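PDB 4R78: choline kinase from Streptococcus pneumoniae, which probably phosphorylates choline at the expense of ATP, working as a choline kinase with a protein kinase-like fold. Local coordinates for residues Glu162-Tyr166 with Ala167-Ser171; Asn291-Gln294 with Arg295-Gly299. One frame throughout, in Å; residues are numbered along the deposited sequence.

Overall arrangement
The two contacts lie side by side near one edge of the helical part of the protein, their centres about 13 Å apart and on the same side of the chain's centre. Contact 1, the turn that leads into helix 169-177, rests on contact 2, two successive turns of helix 288-303. Tyr293 joins them: its OH stands 2.8 Å from Ala167 O in a hydrogen bond, and its ring stacks with that of Tyr166. Contact 1 is at the surface, its centre about 25 Å from the chain's centre; contact 2 is partly buried, at about 19 Å. The nearest atoms of the Arg292 side chain are about 3 Å from a bound MES molecule, probably from the crystallisation liquor, and about 12 Å from the AMP.

Contact 1: Glu162-Tyr166 with Ala167-Ser171; sequences EQIPY and ANYES
Ile164 lays its CG2 methyl over one face of the Tyr169 ring, a CH-pi contact with CG2 3.7 Å from the ring centroid and 18° off the normal. The methyl sits toward the rim on the CG side, 3.6 Å from Tyr169 CG, while Ile164 CG1 lies 3.9 Å from Tyr169 CE2 and is similarly close to CD2. Both torsions serve this: Ile164 holds CG2 anti to its backbone N (chi1 -65° for CG1), and Tyr169 CG is likewise anti to its own N (chi1 -170°), which presents a ring face to the Ile164 methyl. The chain between them is the last part of the loop that links helix 149-159 to helix 169-177, with Asn168 at the N-cap position, although its side chain makes no capping bond. A water bridges the turn, donating to Tyr166 O at 2.7 Å and accepting from Tyr169 N at 3.2 Å, which occupies an amide of the first helical turn. Tyr166 sends its ring away from Tyr169; its OH bonds to Ser272 O on helix 257-280. The hydroxyl of Tyr169 is held by Glu157 OE2, on the preceding helix 149-159.

Contact 2: Asn291-Gln294 with Arg295-Gly299; sequences NRYQ and RAVKG
Arg292 and Arg295, one turn apart, bring their guanidinium groups together almost at right angles, the planes 82° apart. Arg295 NH2 comes over a face of the Arg292 group, 3.6 Å from Arg292 NE, whereas Arg292 meets Arg295 at its edge. Each chain bends at chi3 (73° in Arg292, 58° in Arg295), and both planar ends arrive at Asp268. Farther round the helix, Val297 CG2 lies 4.1 Å from Tyr293 CE2, and Gln294, bent at chi2, folds its amide back so that OE1 is 3.9 Å from Val297 CB. These side chains ride on regular alpha-helix within 288-303: successive i to i+4 bonds run from Arg295 N to Asn291 O, Ala296 N to Arg292 O, Val297 N to Tyr293 O and Lys298 N to Gln294 O, all between 2.9 and 3.1 Å. Beyond the helix, Asp268 of helix 257-280 receives both arginines in salt bridges, OD1 from Arg292 NE and OD2 from Arg295 NE, which gathers the pair around one carboxylate, and Ala296 rests against the same Asp268 and Thr269. Arg292 NH2 has Glu233 OE2 as a second acidic partner and also bonds Tyr288 OH, which pins the rotation of its guanidinium. Tyr293 and Val297 both pack on Val172 of helix 169-177.

Contact 1: Glu162-Tyr166 with Ala167-Ser171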
loop_
_atom_site.group_PDB
_atom_site.type_symbol
_atom_site.label_atom_id
_atom_site.label_comp_id
_atom_site.label_asym_id
_atom_site.label_seq_id
_atom_site.Cartn_x
_atom_site.Cartn_y
_atom_site.Cartn_z
ATOM N N GLU A 162 18.117 -9.952 12.290
ATOM C CA GLU A 162 19.350 -9.231 12.588
ATOM C C GLU A 162 19.161 -8.175 13.674
ATOM O O GLU A 162 18.044 -7.723 13.932
ATOM C CB GLU A 162 19.898 -8.579 11.310
ATOM C CG GLU A 162 19.135 -7.330 10.850
ATOM C CD GLU A 162 19.445 -6.945 9.419
ATOM O OE1 GLU A 162 18.986 -7.653 8.501
ATOM O OE2 GLU A 162 20.134 -5.928 9.205
ATOM N N GLN A 163 20.263 -7.789 14.311
ATOM C CA GLN A 163 20.264 -6.597 15.151
ATOM C C GLN A 163 19.821 -5.428 14.270
ATOM O O GLN A 163 20.303 -5.279 13.147
ATOM C CB GLN A 163 21.659 -6.337 15.716
ATOM C CG GLN A 163 21.694 -5.306 16.844
ATOM C CD GLN A 163 23.073 -4.697 17.063
ATOM O OE1 GLN A 163 24.091 -5.240 16.628
ATOM N NE2 GLN A 163 23.105 -3.556 17.741
ATOM N N ILE A 164 18.887 -4.619 14.767
ATOM C CA ILE A 164 18.340 -3.516 13.969
ATOM C C ILE A 164 19.486 -2.668 13.397
ATOM O O ILE A 164 20.328 -2.174 14.157
ATOM C CB ILE A 164 17.326 -2.656 14.780
ATOM C CG1 ILE A 164 16.083 -3.481 15.161
ATOM C CG2 ILE A 164 16.925 -1.395 14.009
ATOM C CD1 ILE A 164 15.268 -4.022 13.978
ATOM N N PRO A 165 19.538 -2.523 12.056
ATOM C CA PRO A 165 20.704 -1.891 11.427
ATOM C C PRO A 165 20.694 -0.363 11.475
ATOM O O PRO A 165 21.689 0.273 11.112
ATOM C CB PRO A 165 20.617 -2.376 9.976
ATOM C CG PRO A 165 19.160 -2.555 9.744
ATOM C CD PRO A 165 18.591 -3.045 11.048
ATOM N N TYR A 166 19.580 0.216 11.915
ATOM C CA TYR A 166 19.421 1.666 11.913
ATOM C C TYR A 166 20.030 2.290 13.160
ATOM O O TYR A 166 19.997 1.704 14.241
ATOM C CB TYR A 166 17.945 2.050 11.768
ATOM C CG TYR A 166 17.302 1.543 10.494
ATOM C CD1 TYR A 166 17.919 1.733 9.259
ATOM C CD2 TYR A 166 16.083 0.869 10.526
ATOM C CE1 TYR A 166 17.347 1.270 8.087
ATOM C CE2 TYR A 166 15.494 0.401 9.351
ATOM C CZ TYR A 166 16.137 0.605 8.136
ATOM O OH TYR A 166 15.575 0.155 6.961
ATOM N N ALA A 167 20.587 3.484 12.991
ATOM C CA ALA A 167 21.320 4.174 14.051
ATOM C C ALA A 167 20.419 4.713 15.161
ATOM O O ALA A 167 19.336 5.245 14.897
ATOM C CB ALA A 167 22.134 5.304 13.454
ATOM N N ASN A 168 20.886 4.576 16.401
ATOM C CA ASN A 168 20.220 5.169 17.563
ATOM C C ASN A 168 18.793 4.652 17.742
ATOM O O ASN A 168 17.891 5.405 18.119
ATOM C CB ASN A 168 20.241 6.703 17.446
ATOM C CG ASN A 168 19.999 7.397 18.770
ATOM O OD1 ASN A 168 20.393 6.903 19.827
ATOM N ND2 ASN A 168 19.359 8.562 18.716
ATOM N N TYR A 169 18.600 3.359 17.493
ATOM C CA TYR A 169 17.246 2.802 17.416
ATOM C C TYR A 169 16.403 2.925 18.692
ATOM O O TYR A 169 15.226 3.262 18.615
ATOM C CB TYR A 169 17.253 1.359 16.895
ATOM C CG TYR A 169 15.861 0.837 16.580
ATOM C CD1 TYR A 169 15.096 1.407 15.563
ATOM C CD2 TYR A 169 15.307 -0.211 17.315
ATOM C CE1 TYR A 169 13.816 0.938 15.273
ATOM C CE2 TYR A 169 14.024 -0.690 17.031
ATOM C CZ TYR A 169 13.287 -0.105 16.011
ATOM O OH TYR A 169 12.020 -0.562 15.719
ATOM N N GLU A 170 16.984 2.650 19.853
ATOM C CA GLU A 170 16.201 2.726 21.088
ATOM C C GLU A 170 15.602 4.115 21.330
ATOM O O GLU A 170 14.408 4.237 21.610
ATOM C CB GLU A 170 17.006 2.228 22.291
ATOM C CG GLU A 170 17.132 0.715 22.352
ATOM C CD GLU A 170 15.786 0.004 22.357
ATOM O OE1 GLU A 170 15.576 -0.866 21.487
ATOM O OE2 GLU A 170 14.937 0.321 23.220
ATOM N N SER A 171 16.413 5.161 21.189
ATOM C CA SER A 171 15.916 6.531 21.332
ATOM C C SER A 171 14.857 6.898 20.287
ATOM O O SER A 171 13.872 7.563 20.601
ATOM C CB SER A 171 17.064 7.537 21.295
ATOM O OG SER A 171 17.853 7.448 22.472
HETATM O O HOH W 1 20.672 0.994 16.744
#

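Contact 2: Asn291-Gln294 with Arg295-Gly299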
loop_
_atom_site.group_PDB
_atom_site.type_symbol
_atom_site.label_atom_id
_atom_site.label_comp_id
_atom_site.label_asym_id
_atom_site.label_seq_id
_atom_site.Cartn_x
_atom_site.Cartn_y
_atom_site.Cartn_z
ATOM N N ASN A 291 17.153 5.829 4.302
ATOM C CA ASN A 291 16.658 7.174 4.034
ATOM C C ASN A 291 15.274 7.450 4.615
ATOM O O ASN A 291 15.015 8.547 5.115
ATOM C CB ASN A 291 16.699 7.469 2.530
ATOM C CG ASN A 291 18.119 7.524 1.985
ATOM O OD1 ASN A 291 19.082 7.718 2.731
ATOM N ND2 ASN A 291 18.254 7.354 0.673
ATOM N N ARG A 292 14.386 6.460 4.558
ATOM C CA ARG A 292 13.077 6.619 5.189
ATOM C C ARG A 292 13.227 6.765 6.700
ATOM O O ARG A 292 12.578 7.608 7.315
ATOM C CB ARG A 292 12.136 5.464 4.842
ATOM C CG ARG A 292 11.672 5.468 3.390
ATOM C CD ARG A 292 10.370 4.725 3.198
ATOM N NE ARG A 292 9.256 5.496 3.747
ATOM C CZ ARG A 292 7.996 5.428 3.324
ATOM N NH1 ARG A 292 7.076 6.189 3.899
ATOM N NH2 ARG A 292 7.646 4.608 2.340
ATOM N N TYR A 293 14.100 5.955 7.289
ATOM C CA TYR A 293 14.362 6.023 8.719
ATOM C C TYR A 293 14.886 7.397 9.135
ATOM O O TYR A 293 14.419 7.969 10.118
ATOM C CB TYR A 293 15.339 4.920 9.115
ATOM C CG TYR A 293 15.663 4.852 10.586
ATOM C CD1 TYR A 293 14.842 4.149 11.466
ATOM C CD2 TYR A 293 16.811 5.463 11.094
ATOM C CE1 TYR A 293 15.142 4.072 12.824
ATOM C CE2 TYR A 293 17.127 5.388 12.444
ATOM C CZ TYR A 293 16.290 4.691 13.302
ATOM O OH TYR A 293 16.596 4.599 14.636
ATOM N N GLN A 294 15.841 7.928 8.374
ATOM C CA GLN A 294 16.377 9.264 8.632
ATOM C C GLN A 294 15.286 10.338 8.535
ATOM O O GLN A 294 15.297 11.318 9.288
ATOM C CB GLN A 294 17.561 9.565 7.701
ATOM C CG GLN A 294 18.182 10.968 7.856
ATOM C CD GLN A 294 18.476 11.360 9.308
ATOM O OE1 GLN A 294 18.889 10.533 10.125
ATOM N NE2 GLN A 294 18.258 12.626 9.628
ATOM N N ARG A 295 14.337 10.149 7.624
ATOM C CA ARG A 295 13.219 11.076 7.498
ATOM C C ARG A 295 12.277 11.006 8.709
ATOM O O ARG A 295 11.686 12.020 9.091
ATOM C CB ARG A 295 12.471 10.861 6.179
ATOM C CG ARG A 295 11.536 12.007 5.789
ATOM C CD ARG A 295 11.070 11.883 4.343
ATOM N NE ARG A 295 10.386 10.612 4.097
ATOM C CZ ARG A 295 10.062 10.138 2.896
ATOM N NH1 ARG A 295 10.349 10.821 1.795
ATOM N NH2 ARG A 295 9.443 8.969 2.797
ATOM N N ALA A 296 12.149 9.821 9.311
ATOM C CA ALA A 296 11.430 9.678 10.583
ATOM C C ALA A 296 12.144 10.482 11.674
ATOM O O ALA A 296 11.509 11.188 12.460
ATOM C CB ALA A 296 11.310 8.208 10.979
ATOM N N VAL A 297 13.471 10.382 11.706
ATOM C CA VAL A 297 14.288 11.135 12.660
ATOM C C VAL A 297 14.079 12.643 12.475
ATOM O O VAL A 297 13.837 13.369 13.451
ATOM C CB VAL A 297 15.784 10.735 12.539
ATOM C CG1 VAL A 297 16.685 11.680 13.328
ATOM C CG2 VAL A 297 15.977 9.296 13.004
ATOM N N LYS A 298 14.126 13.092 11.221
ATOM C CA LYS A 298 13.878 14.491 10.858
ATOM C C LYS A 298 12.478 14.935 11.280
ATOM O O LYS A 298 12.305 16.019 11.844
ATOM C CB LYS A 298 14.060 14.678 9.346
ATOM C CG LYS A 298 13.897 16.107 8.847
ATOM C CD LYS A 298 13.978 16.159 7.325
ATOM C CE LYS A 298 13.664 17.549 6.782
ATOM N NZ LYS A 298 14.761 18.522 7.041
ATOM N N GLY A 299 11.487 14.087 11.007
ATOM C CA GLY A 299 10.098 14.361 11.367
ATOM C C GLY A 299 9.883 14.497 12.862
ATOM O O GLY A 299 9.136 15.373 13.305
#